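Local coordinates for L-threonine dehydrogenase (Flavobacterium frigidimaris, PDB 2YY7), which probably oxidises L-threonine at its 3-hydroxyl with NAD as cofactor, as a UDP-galactose 4-epimerase-like member of the short-chain dehydrogenase-reductase superfamily, at residues I5-A10 / Q20-L25; T16-K21 / Y73-L78; D190-A195 / T250-E255; M245-T250 / E301-D306. One frame throughout, in Å; residues are numbered along the deposited sequence.

Contact 1 of 4, residues I5-A10 / Q20-L25; sequences ILIIGA and QKLRKL. With NAD (nicotinamide-adenine-dinucleotide), chain E.
Ile-5 and Ile-7 meet Leu-22 with no flat group on either side of the interface. The touching surfaces are branched aliphatic chains alone. The ring of Tyr-73 on the adjoining strand 71-74 packs against both Ile-5 and Leu-22. Ile-5 and Ile-7 are two apart on strand 5-8, so both project from the same side of the sheet. Leu-22 of helix 13-26 comes down over them. Ile-5 CD1 lies 3.7 Å from Leu-22 CG, and these two side chains run at about a right angle. Ile-7 CD1 reaches the CD2 branch of Leu-22 at 3.8 Å. In both isoleucines CG1 is anti to the carbonyl carbon (chi1 -55° in Ile-5, -63° in Ile-7), which carries each CD1 out to the leucine. All three residues are buried. Just past the strand, Gly-9 has a positive phi, and its CA passes 3.6 Å from O4B of the bound NAD. This is the first beta-alpha-beta unit of the Rossmann fold, with its glycine-rich turn. Arg-23 bonds to Val-31 O at the start of the next parallel strand. Ile-224 of helix 216-228 packs on the flank of Leu-22.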
# COMPACT_ATOMS: atom_id res chain seq x y z
N ILE A 5 19.85 -22.07 3.42
CA ILE A 5 19.47 -20.78 2.86
C ILE A 5 19.44 -20.63 1.34
O ILE A 5 20.31 -21.11 0.63
CB ILE A 5 20.41 -19.69 3.42
CG1 ILE A 5 20.38 -19.73 4.96
CG2 ILE A 5 19.99 -18.31 2.91
CD1 ILE A 5 21.50 -18.94 5.62
N LEU A 6 18.42 -19.93 0.87
CA LEU A 6 18.27 -19.63 -0.55
C LEU A 6 18.20 -18.12 -0.69
O LEU A 6 17.29 -17.47 -0.17
CB LEU A 6 17.00 -20.26 -1.13
CG LEU A 6 16.69 -19.84 -2.57
CD1 LEU A 6 17.82 -20.29 -3.50
CD2 LEU A 6 15.36 -20.45 -3.01
N ILE A 7 19.19 -17.54 -1.37
CA ILE A 7 19.22 -16.11 -1.59
C ILE A 7 18.78 -15.84 -3.02
O ILE A 7 19.45 -16.26 -3.97
CB ILE A 7 20.63 -15.53 -1.37
CG1 ILE A 7 21.06 -15.74 0.08
CG2 ILE A 7 20.64 -14.04 -1.72
CD1 ILE A 7 22.50 -15.40 0.35
N ILE A 8 17.65 -15.16 -3.18
CA ILE A 8 17.12 -14.84 -4.50
C ILE A 8 17.59 -13.43 -4.83
O ILE A 8 17.33 -12.48 -4.07
CB ILE A 8 15.58 -14.92 -4.48
CG1 ILE A 8 15.14 -16.31 -4.02
CG2 ILE A 8 15.01 -14.63 -5.88
CD1 ILE A 8 13.63 -16.49 -3.94
N GLY A 9 18.29 -13.29 -5.95
CA GLY A 9 18.84 -12.01 -6.36
C GLY A 9 20.20 -11.86 -5.70
O GLY A 9 20.58 -10.77 -5.28
N ALA A 10 20.94 -12.97 -5.64
CA ALA A 10 22.25 -13.01 -4.99
C ALA A 10 23.37 -12.24 -5.67
O ALA A 10 24.40 -11.96 -5.05
CB ALA A 10 22.68 -14.48 -4.81
N GLN A 20 28.20 -14.03 0.79
CA GLN A 20 29.54 -14.30 1.30
C GLN A 20 29.54 -14.43 2.82
O GLN A 20 30.10 -15.39 3.36
CB GLN A 20 30.51 -13.19 0.88
CG GLN A 20 31.97 -13.47 1.25
CD GLN A 20 32.91 -12.34 0.83
OE1 GLN A 20 32.76 -11.20 1.26
NE2 GLN A 20 33.87 -12.67 -0.03
N LYS A 21 28.92 -13.48 3.50
CA LYS A 21 28.86 -13.49 4.95
C LYS A 21 28.10 -14.70 5.49
O LYS A 21 28.53 -15.35 6.45
CB LYS A 21 28.21 -12.20 5.46
CG LYS A 21 28.17 -12.06 6.97
CD LYS A 21 29.55 -12.05 7.59
CE LYS A 21 29.47 -11.87 9.10
NZ LYS A 21 30.80 -11.89 9.75
N LEU A 22 26.97 -15.02 4.87
CA LEU A 22 26.18 -16.17 5.30
C LEU A 22 26.98 -17.46 5.14
O LEU A 22 26.92 -18.35 6.00
CB LEU A 22 24.88 -16.24 4.49
CG LEU A 22 23.55 -15.91 5.17
CD1 LEU A 22 23.75 -15.02 6.38
CD2 LEU A 22 22.63 -15.24 4.15
N ARG A 23 27.73 -17.57 4.05
CA ARG A 23 28.53 -18.76 3.80
C ARG A 23 29.67 -18.93 4.81
O ARG A 23 30.07 -20.05 5.12
CB ARG A 23 29.08 -18.75 2.37
CG ARG A 23 28.01 -19.12 1.34
CD ARG A 23 28.49 -19.00 -0.10
NE ARG A 23 27.51 -19.58 -1.01
CZ ARG A 23 27.49 -19.38 -2.33
NH1 ARG A 23 28.40 -18.61 -2.90
NH2 ARG A 23 26.56 -19.97 -3.07
N LYS A 24 30.18 -17.81 5.32
CA LYS A 24 31.25 -17.85 6.32
C LYS A 24 30.69 -18.32 7.66
O LYS A 24 31.35 -19.04 8.40
CB LYS A 24 31.87 -16.46 6.49
CG LYS A 24 32.68 -15.98 5.29
CD LYS A 24 33.18 -14.55 5.46
CE LYS A 24 34.11 -14.39 6.66
NZ LYS A 24 33.40 -14.46 7.97
N LEU A 25 29.46 -17.90 7.94
CA LEU A 25 28.79 -18.25 9.19
C LEU A 25 28.17 -19.63 9.22
O LEU A 25 28.25 -20.32 10.23
CB LEU A 25 27.70 -17.22 9.52
CG LEU A 25 28.07 -15.76 9.80
CD1 LEU A 25 26.78 -14.97 10.04
CD2 LEU A 25 28.98 -15.68 11.02
PA NAD E . 20.33 -4.93 -7.11
O1A NAD E . 21.77 -4.56 -7.01
O2A NAD E . 19.57 -4.26 -8.20
O5B NAD E . 20.15 -6.50 -7.12
C5B NAD E . 18.97 -7.10 -7.56
C4B NAD E . 19.27 -8.49 -8.06
O4B NAD E . 18.02 -9.13 -8.33
C3B NAD E . 20.10 -8.47 -9.36
O3B NAD E . 21.27 -9.29 -9.26
C2B NAD E . 19.09 -8.94 -10.42
O2B NAD E . 19.71 -9.65 -11.48
C1B NAD E . 18.14 -9.80 -9.58
N9A NAD E . 16.85 -10.03 -10.23
C8A NAD E . 16.09 -9.07 -10.91
N7A NAD E . 14.98 -9.67 -11.38
C5A NAD E . 15.03 -10.97 -10.99
C6A NAD E . 14.18 -12.03 -11.24
N6A NAD E . 13.13 -11.88 -12.02
N1A NAD E . 14.49 -13.27 -10.74
C2A NAD E . 15.65 -13.47 -10.00
N3A NAD E . 16.53 -12.43 -9.77
C4A NAD E . 16.20 -11.20 -10.28
O3 NAD E . 19.58 -4.48 -5.76
PN NAD E . 20.14 -4.43 -4.24
O1N NAD E . 20.96 -5.64 -3.89
O2N NAD E . 20.63 -3.04 -4.04
O5D NAD E . 18.75 -4.53 -3.41
C5D NAD E . 18.26 -5.80 -2.95
C4D NAD E . 16.98 -5.56 -2.11
O4D NAD E . 17.23 -4.60 -1.10
C3D NAD E . 15.82 -4.98 -2.92
O3D NAD E . 14.60 -5.48 -2.38
C2D NAD E . 15.87 -3.50 -2.60
O2D NAD E . 14.61 -2.93 -2.87
C1D NAD E . 16.30 -3.50 -1.13
N1N NAD E . 16.91 -2.20 -0.78
C2N NAD E . 18.14 -1.85 -1.31
C3N NAD E . 18.71 -0.63 -0.97
C7N NAD E . 20.09 -0.27 -1.43
O7N NAD E . 20.52 1.01 -1.10
N7N NAD E . 20.85 -1.11 -2.16
C4N NAD E . 18.02 0.26 -0.12
C5N NAD E . 16.79 -0.12 0.42
C6N NAD E . 16.23 -1.33 0.08

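Contact 2 of 4, residues T16-K21 / Y73-L78; sequences TELTQK and YLMAAL. With NAD (nicotinamide-adenine-dinucleotide), chain E.
Leu-18 sets one methyl, CD2, against both Tyr-73 and Met-75. CG of the leucine is anti to the backbone N (chi1 177°), which extends the side chain from helix 13-26 down to the end of strand 71-74. The methyl comes in slantwise at the root of the tyrosine. Leu-18 CD2 lies 3.8 Å from Tyr-73 CD1 and 4.1 Å from Tyr-73 CB, well away from the phenol oxygen. Met-75 approaches the same methyl with its far end. Its chain is bent at chi2 and again at chi3 (-84°), so that the thioether folds round to the leucine. Met-75 CE is then 4.0 Å from Leu-18 CD2, and Met-75 SD is 4.2 Å from it. Beyond Met-75 the chain turns to the cofactor. Ala-76 CB touches the adenine, 3.6 Å from C4A of NAD, and Ala-77 CB lies beside the ribose on the nicotinamide side. Ile-14, which binds NAD, also packs close to Met-75. The three touching side chains are buried, and no hydrogen bond joins the segments. The contact is therefore purely apolar. Shape and burial hold the helix of the Rossmann fold on the strand whose end lines the NAD pocket.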
# COMPACT_ATOMS: atom_id res chain seq x y z
N THR A 16 25.48 -9.93 -3.05
CA THR A 16 26.88 -10.32 -3.19
C THR A 16 27.55 -10.48 -1.82
O THR A 16 28.15 -11.52 -1.54
CB THR A 16 27.68 -9.25 -3.99
OG1 THR A 16 27.18 -9.20 -5.34
CG2 THR A 16 29.16 -9.60 -4.03
N GLU A 17 27.42 -9.46 -0.98
CA GLU A 17 28.00 -9.48 0.36
C GLU A 17 27.24 -10.39 1.32
O GLU A 17 27.85 -11.09 2.13
CB GLU A 17 28.03 -8.06 0.93
CG GLU A 17 28.94 -7.11 0.17
CD GLU A 17 30.39 -7.55 0.20
OE1 GLU A 17 30.93 -7.76 1.30
OE2 GLU A 17 30.99 -7.67 -0.89
N LEU A 18 25.92 -10.38 1.21
CA LEU A 18 25.06 -11.20 2.06
C LEU A 18 25.37 -12.69 1.90
O LEU A 18 25.45 -13.43 2.88
CB LEU A 18 23.59 -10.95 1.73
CG LEU A 18 22.57 -11.80 2.50
CD1 LEU A 18 22.61 -11.45 3.98
CD2 LEU A 18 21.19 -11.55 1.94
N THR A 19 25.55 -13.11 0.65
CA THR A 19 25.85 -14.51 0.35
C THR A 19 27.21 -14.90 0.94
O THR A 19 27.35 -15.97 1.54
CB THR A 19 25.88 -14.75 -1.18
OG1 THR A 19 24.61 -14.43 -1.74
CG2 THR A 19 26.21 -16.21 -1.49
N GLN A 20 28.20 -14.03 0.79
CA GLN A 20 29.54 -14.30 1.30
C GLN A 20 29.54 -14.43 2.82
O GLN A 20 30.10 -15.39 3.36
CB GLN A 20 30.51 -13.19 0.88
CG GLN A 20 31.97 -13.47 1.25
CD GLN A 20 32.91 -12.34 0.83
OE1 GLN A 20 32.76 -11.20 1.26
NE2 GLN A 20 33.87 -12.67 -0.03
N LYS A 21 28.92 -13.48 3.50
CA LYS A 21 28.86 -13.49 4.95
C LYS A 21 28.10 -14.70 5.49
O LYS A 21 28.53 -15.35 6.45
CB LYS A 21 28.21 -12.20 5.46
CG LYS A 21 28.17 -12.06 6.97
CD LYS A 21 29.55 -12.05 7.59
CE LYS A 21 29.47 -11.87 9.10
NZ LYS A 21 30.80 -11.89 9.75
N TYR A 73 15.92 -15.46 1.56
CA TYR A 73 16.22 -14.04 1.60
C TYR A 73 15.87 -13.56 0.18
O TYR A 73 16.62 -13.82 -0.77
CB TYR A 73 17.72 -13.79 1.87
CG TYR A 73 18.17 -14.14 3.27
CD1 TYR A 73 18.57 -13.15 4.17
CD2 TYR A 73 18.23 -15.47 3.69
CE1 TYR A 73 19.02 -13.47 5.46
CE2 TYR A 73 18.67 -15.81 4.98
CZ TYR A 73 19.06 -14.80 5.85
OH TYR A 73 19.50 -15.13 7.12
N LEU A 74 14.73 -12.90 0.04
CA LEU A 74 14.26 -12.40 -1.25
C LEU A 74 14.78 -10.99 -1.50
O LEU A 74 14.21 -10.00 -1.03
CB LEU A 74 12.73 -12.40 -1.29
CG LEU A 74 12.02 -11.77 -2.50
CD1 LEU A 74 12.41 -12.50 -3.77
CD2 LEU A 74 10.52 -11.85 -2.29
N MET A 75 15.86 -10.90 -2.27
CA MET A 75 16.49 -9.63 -2.56
C MET A 75 16.14 -9.08 -3.93
O MET A 75 16.39 -7.91 -4.21
CB MET A 75 18.01 -9.77 -2.44
CG MET A 75 18.46 -10.48 -1.18
SD MET A 75 17.82 -9.71 0.33
CE MET A 75 19.04 -8.42 0.59
N ALA A 76 15.56 -9.91 -4.79
CA ALA A 76 15.22 -9.48 -6.14
C ALA A 76 14.08 -8.47 -6.18
O ALA A 76 13.05 -8.64 -5.54
CB ALA A 76 14.86 -10.71 -7.01
N ALA A 77 14.28 -7.41 -6.97
CA ALA A 77 13.30 -6.34 -7.13
C ALA A 77 13.98 -5.22 -7.90
O ALA A 77 15.20 -5.20 -8.00
CB ALA A 77 12.85 -5.81 -5.77
N LEU A 78 13.19 -4.31 -8.46
CA LEU A 78 13.73 -3.15 -9.16
C LEU A 78 13.76 -2.02 -8.12
O LEU A 78 12.83 -1.89 -7.32
CB LEU A 78 12.85 -2.74 -10.35
CG LEU A 78 12.76 -3.72 -11.53
CD1 LEU A 78 12.10 -3.03 -12.71
CD2 LEU A 78 14.15 -4.18 -11.92
PA NAD E . 20.33 -4.93 -7.11
O1A NAD E . 21.77 -4.56 -7.01
O2A NAD E . 19.57 -4.26 -8.20
O5B NAD E . 20.15 -6.50 -7.12
C5B NAD E . 18.97 -7.10 -7.56
C4B NAD E . 19.27 -8.49 -8.06
O4B NAD E . 18.02 -9.13 -8.33
C3B NAD E . 20.10 -8.47 -9.36
O3B NAD E . 21.27 -9.29 -9.26
C2B NAD E . 19.09 -8.94 -10.42
O2B NAD E . 19.71 -9.65 -11.48
C1B NAD E . 18.14 -9.80 -9.58
N9A NAD E . 16.85 -10.03 -10.23
C8A NAD E . 16.09 -9.07 -10.91
N7A NAD E . 14.98 -9.67 -11.38
C5A NAD E . 15.03 -10.97 -10.99
C6A NAD E . 14.18 -12.03 -11.24
N6A NAD E . 13.13 -11.88 -12.02
N1A NAD E . 14.49 -13.27 -10.74
C2A NAD E . 15.65 -13.47 -10.00
N3A NAD E . 16.53 -12.43 -9.77
C4A NAD E . 16.20 -11.20 -10.28
O3 NAD E . 19.58 -4.48 -5.76
PN NAD E . 20.14 -4.43 -4.24
O1N NAD E . 20.96 -5.64 -3.89
O2N NAD E . 20.63 -3.04 -4.04
O5D NAD E . 18.75 -4.53 -3.41
C5D NAD E . 18.26 -5.80 -2.95
C4D NAD E . 16.98 -5.56 -2.11
O4D NAD E . 17.23 -4.60 -1.10
C3D NAD E . 15.82 -4.98 -2.92
O3D NAD E . 14.60 -5.48 -2.38
C2D NAD E . 15.87 -3.50 -2.60
O2D NAD E . 14.61 -2.93 -2.87
C1D NAD E . 16.30 -3.50 -1.13
N1N NAD E . 16.91 -2.20 -0.78
C2N NAD E . 18.14 -1.85 -1.31
C3N NAD E . 18.71 -0.63 -0.97
C7N NAD E . 20.09 -0.27 -1.43
O7N NAD E . 20.52 1.01 -1.10
N7N NAD E . 20.85 -1.11 -2.16
C4N NAD E . 18.02 0.26 -0.12
C5N NAD E . 16.79 -0.12 0.42
C6N NAD E . 16.23 -1.33 0.08

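Contact 3 of 4, residues D190-A195 / T250-E255; sequences DIFYKA and TEIANE
Ile-191 and Phe-192 pack on Ile-252 and Ala-253, and these four buried residues make up the tight part of the contact. The two isoleucines slide past each other in opposite directions. Ile-191 CD1 meets Ile-252 CG2 at 4.0 Å, while Ile-191 CG2 faces Ile-252 CD1 at 4.1 Å. With CG1 anti to the backbone N (chi1 -169°), Ile-191 stretches across to the other helix. Ile-191 CD1 also rests on the backbone of Ala-253, 4.0 Å from Ala-253 CA. Phe-192 starts out to one side, but its ring end swings in. Phe-192 CE2 lies 3.7 Å from Ile-252 CD1, the closest approach of the interface. The solvent side carries Lys-194, Glu-251 and Asn-254, which are exposed and do not reach across. The axes of the two short segments pass 11.0 Å apart and cross at -37°, a wide spacing spanned by the isoleucine and phenylalanine side chains. No hydrogen bond spans it. Phe-263 comes up against Ile-191 and Ala-253 from a loop. Tyr-201 of strand 200-203 also packs on Ile-191. On the Phe-192 side lies helix 300-311, with Met-307 touching the Phe-192 side chain, so helices 187-197, 249-257 and 300-311 pack together.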
# COMPACT_ATOMS: atom_id res chain seq x y z
N ASP A 190 28.90 6.05 -6.39
CA ASP A 190 29.53 6.61 -7.58
C ASP A 190 30.62 7.63 -7.25
O ASP A 190 31.69 7.64 -7.85
CB ASP A 190 28.48 7.26 -8.47
CG ASP A 190 27.55 6.25 -9.12
OD1 ASP A 190 26.55 6.68 -9.72
OD2 ASP A 190 27.83 5.03 -9.03
N ILE A 191 30.33 8.50 -6.29
CA ILE A 191 31.26 9.55 -5.88
C ILE A 191 32.63 8.98 -5.54
O ILE A 191 33.65 9.63 -5.76
CB ILE A 191 30.70 10.33 -4.67
CG1 ILE A 191 31.55 11.58 -4.42
CG2 ILE A 191 30.67 9.44 -3.43
CD1 ILE A 191 30.97 12.50 -3.35
N PHE A 192 32.66 7.76 -4.99
CA PHE A 192 33.93 7.13 -4.65
C PHE A 192 34.68 6.68 -5.91
O PHE A 192 35.88 6.91 -6.04
CB PHE A 192 33.70 5.94 -3.71
CG PHE A 192 33.50 6.34 -2.26
CD1 PHE A 192 34.59 6.67 -1.46
CD2 PHE A 192 32.22 6.40 -1.70
CE1 PHE A 192 34.41 7.06 -0.12
CE2 PHE A 192 32.04 6.78 -0.37
CZ PHE A 192 33.13 7.11 0.42
N TYR A 193 33.97 6.05 -6.84
CA TYR A 193 34.62 5.59 -8.06
C TYR A 193 35.16 6.74 -8.92
O TYR A 193 36.26 6.64 -9.47
CB TYR A 193 33.65 4.73 -8.90
CG TYR A 193 33.43 3.35 -8.31
CD1 TYR A 193 32.46 3.14 -7.33
CD2 TYR A 193 34.22 2.28 -8.70
CE1 TYR A 193 32.29 1.88 -6.75
CE2 TYR A 193 34.06 1.02 -8.13
CZ TYR A 193 33.10 0.82 -7.15
OH TYR A 193 32.95 -0.41 -6.57
N LYS A 194 34.39 7.82 -9.02
CA LYS A 194 34.80 8.97 -9.81
C LYS A 194 35.88 9.80 -9.11
O LYS A 194 36.74 10.38 -9.77
CB LYS A 194 33.60 9.87 -10.12
CG LYS A 194 32.49 9.19 -10.90
CD LYS A 194 32.97 8.68 -12.24
CE LYS A 194 31.83 8.00 -12.99
NZ LYS A 194 32.29 7.32 -14.22
N ALA A 195 35.83 9.86 -7.78
CA ALA A 195 36.83 10.60 -7.02
C ALA A 195 38.19 9.94 -7.22
O ALA A 195 39.19 10.61 -7.45
CB ALA A 195 36.47 10.60 -5.53
N THR A 250 27.58 17.36 0.13
CA THR A 250 28.66 18.25 0.54
C THR A 250 29.50 17.59 1.62
O THR A 250 30.73 17.63 1.57
CB THR A 250 28.12 19.60 1.09
OG1 THR A 250 27.38 20.28 0.07
CG2 THR A 250 29.27 20.50 1.53
N GLU A 251 28.84 16.97 2.59
CA GLU A 251 29.56 16.33 3.68
C GLU A 251 30.37 15.11 3.25
O GLU A 251 31.52 14.97 3.66
CB GLU A 251 28.59 15.94 4.81
CG GLU A 251 27.84 17.13 5.41
CD GLU A 251 26.78 16.73 6.42
OE1 GLU A 251 25.93 15.87 6.09
OE2 GLU A 251 26.77 17.29 7.54
N ILE A 252 29.80 14.23 2.43
CA ILE A 252 30.57 13.05 2.01
C ILE A 252 31.71 13.45 1.08
O ILE A 252 32.77 12.83 1.10
CB ILE A 252 29.68 11.96 1.34
CG1 ILE A 252 30.57 10.78 0.93
CG2 ILE A 252 28.95 12.52 0.13
CD1 ILE A 252 29.80 9.52 0.57
N ALA A 253 31.49 14.48 0.27
CA ALA A 253 32.52 14.96 -0.64
C ALA A 253 33.67 15.56 0.18
O ALA A 253 34.83 15.40 -0.16
CB ALA A 253 31.94 16.02 -1.59
N ASN A 254 33.32 16.24 1.28
CA ASN A 254 34.32 16.84 2.15
C ASN A 254 35.13 15.78 2.88
O ASN A 254 36.33 15.95 3.13
CB ASN A 254 33.67 17.78 3.17
CG ASN A 254 33.25 19.11 2.57
OD1 ASN A 254 33.75 19.51 1.51
ND2 ASN A 254 32.36 19.82 3.25
N GLU A 255 34.49 14.67 3.24
CA GLU A 255 35.20 13.61 3.93
C GLU A 255 36.20 12.97 2.96
O GLU A 255 37.32 12.63 3.34
CB GLU A 255 34.22 12.55 4.44
CG GLU A 255 34.86 11.53 5.38
CD GLU A 255 35.37 12.16 6.67
OE1 GLU A 255 36.25 11.57 7.31
OE2 GLU A 255 34.87 13.25 7.03

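Contact 4 of 4, residues M245-T250 / E301-D306; sequences MSFTPT and ESMTKD
Met-245, Phe-247 and Met-303 meet through carbon and sulfur only, and the gripped polar atom lies further along the chain from the first two. It is Thr-250 OG1, hydrogen-bonded to both Glu-208 OE2 and Ser-207 O. The helix start beside it is a capping box. Thr-248 is the N-cap, and its OG1 caps the backbone N of Glu-251 at 3.2 Å. In return Glu-251 OE1 bonds to the backbone N of Thr-248. These bonds fix the turn from strand 245-247 into helix 249-257.

The contact itself is apolar. Met-303 comes from helix 300-311 with an extended chain, CG anti to the backbone N (chi1 168°), and bends only at its end. There the two thioethers pack closely. Met-245 CE is 3.4 Å from Met-303 SD, and the two CE methyls are 3.7 Å apart. Met-303 CE also touches Phe-247, 4.0 Å from CE2, and its chain runs at about a right angle to the phenylalanine. Met-245 CE lies at the edge of that ring, in its plane. The ring end and the two methionine ends thus form one cluster.

Met-213 and Tyr-215 of strand 211-215 also pack here, the first on Met-245 and Phe-247, the second on Met-303. Asp-306 also bonds to the hydroxyl of Tyr-215. Strand 245-247 pairs antiparallel with 211-215. A helix from the end of the chain thus closes over this strand pair, consistent with the smaller C-terminal lobe of extended short-chain dehydrogenases.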
# COMPACT_ATOMS: atom_id res chain seq x y z
N MET A 245 23.73 6.30 9.45
CA MET A 245 24.20 7.65 9.13
C MET A 245 23.17 8.50 8.40
O MET A 245 22.17 8.01 7.89
CB MET A 245 25.43 7.60 8.22
CG MET A 245 26.46 6.56 8.56
SD MET A 245 27.74 6.58 7.28
CE MET A 245 26.99 5.53 6.02
N SER A 246 23.47 9.79 8.33
CA SER A 246 22.68 10.78 7.62
C SER A 246 23.68 11.86 7.26
O SER A 246 24.39 12.38 8.13
CB SER A 246 21.56 11.37 8.50
OG SER A 246 20.40 10.56 8.48
N PHE A 247 23.77 12.16 5.97
CA PHE A 247 24.70 13.17 5.49
C PHE A 247 24.27 13.72 4.13
O PHE A 247 23.43 13.15 3.45
CB PHE A 247 26.13 12.59 5.41
CG PHE A 247 26.28 11.40 4.48
CD1 PHE A 247 26.28 11.56 3.10
CD2 PHE A 247 26.45 10.12 5.00
CE1 PHE A 247 26.45 10.46 2.24
CE2 PHE A 247 26.63 9.01 4.16
CZ PHE A 247 26.63 9.18 2.77
N THR A 248 24.86 14.85 3.75
CA THR A 248 24.57 15.50 2.48
C THR A 248 25.72 15.23 1.53
O THR A 248 26.78 14.74 1.95
CB THR A 248 24.48 17.03 2.65
OG1 THR A 248 25.74 17.51 3.15
CG2 THR A 248 23.37 17.42 3.61
N PRO A 249 25.54 15.51 0.24
CA PRO A 249 26.62 15.28 -0.71
C PRO A 249 27.84 16.13 -0.32
O PRO A 249 28.98 15.67 -0.42
CB PRO A 249 26.01 15.70 -2.04
CG PRO A 249 24.57 15.30 -1.87
CD PRO A 249 24.27 15.78 -0.47
N THR A 250 27.58 17.36 0.13
CA THR A 250 28.66 18.25 0.54
C THR A 250 29.50 17.59 1.62
O THR A 250 30.73 17.63 1.57
CB THR A 250 28.12 19.60 1.09
OG1 THR A 250 27.38 20.28 0.07
CG2 THR A 250 29.27 20.50 1.53
N GLU A 301 33.06 8.96 8.55
CA GLU A 301 34.52 8.88 8.54
C GLU A 301 35.08 7.46 8.37
O GLU A 301 35.96 7.24 7.55
CB GLU A 301 35.09 9.50 9.83
CG GLU A 301 36.58 9.23 10.04
CD GLU A 301 37.15 9.94 11.27
OE1 GLU A 301 36.50 9.90 12.33
OE2 GLU A 301 38.25 10.51 11.16
N SER A 302 34.58 6.50 9.16
CA SER A 302 35.08 5.13 9.05
C SER A 302 34.66 4.46 7.75
O SER A 302 35.39 3.61 7.22
CB SER A 302 34.64 4.29 10.26
OG SER A 302 33.23 4.34 10.44
N MET A 303 33.50 4.82 7.22
CA MET A 303 33.06 4.23 5.97
C MET A 303 33.89 4.76 4.81
O MET A 303 34.28 4.01 3.92
CB MET A 303 31.59 4.53 5.70
CG MET A 303 31.18 4.17 4.28
SD MET A 303 29.50 4.60 3.90
CE MET A 303 29.67 6.39 3.63
N THR A 304 34.13 6.07 4.81
CA THR A 304 34.92 6.69 3.75
C THR A 304 36.31 6.06 3.70
O THR A 304 36.82 5.76 2.62
CB THR A 304 35.05 8.21 3.96
OG1 THR A 304 33.75 8.82 3.88
CG2 THR A 304 35.95 8.82 2.90
N LYS A 305 36.91 5.87 4.86
CA LYS A 305 38.24 5.28 4.93
C LYS A 305 38.23 3.88 4.34
O LYS A 305 39.05 3.55 3.48
CB LYS A 305 38.71 5.21 6.39
CG LYS A 305 40.07 4.55 6.57
CD LYS A 305 40.42 4.42 8.05
CE LYS A 305 41.80 3.80 8.23
NZ LYS A 305 42.10 3.52 9.67
N ASP A 306 37.28 3.06 4.80
CA ASP A 306 37.15 1.68 4.33
C ASP A 306 36.86 1.58 2.83
O ASP A 306 37.36 0.68 2.17
CB ASP A 306 36.05 0.97 5.13
CG ASP A 306 36.14 -0.54 5.04
OD1 ASP A 306 35.53 -1.13 4.12
OD2 ASP A 306 36.85 -1.14 5.87

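From the N terminus, contact 1 closes the first short loop, from strand 5-8 to helix 13-26. Contact 2 starts on the same helix, sharing Gln-20 and Lys-21, and closes a longer loop to strand 71-74, the neighbour of strand 5-8 in the sheet. Together they seat one helix on two strands, and both touch NAD. The other pair comes later, in series with the first. Contact 3 joins 190-195 to 250-255. Contact 4 opens at 245-250, before contact 3 has closed, and ends at 301-306, so the two loops cross. They share Thr-250 and touch where Phe-192 meets Thr-304 and Ile-252 meets Phe-247. They tie helices 187-197, 249-257 and 300-311 to strand 245-247.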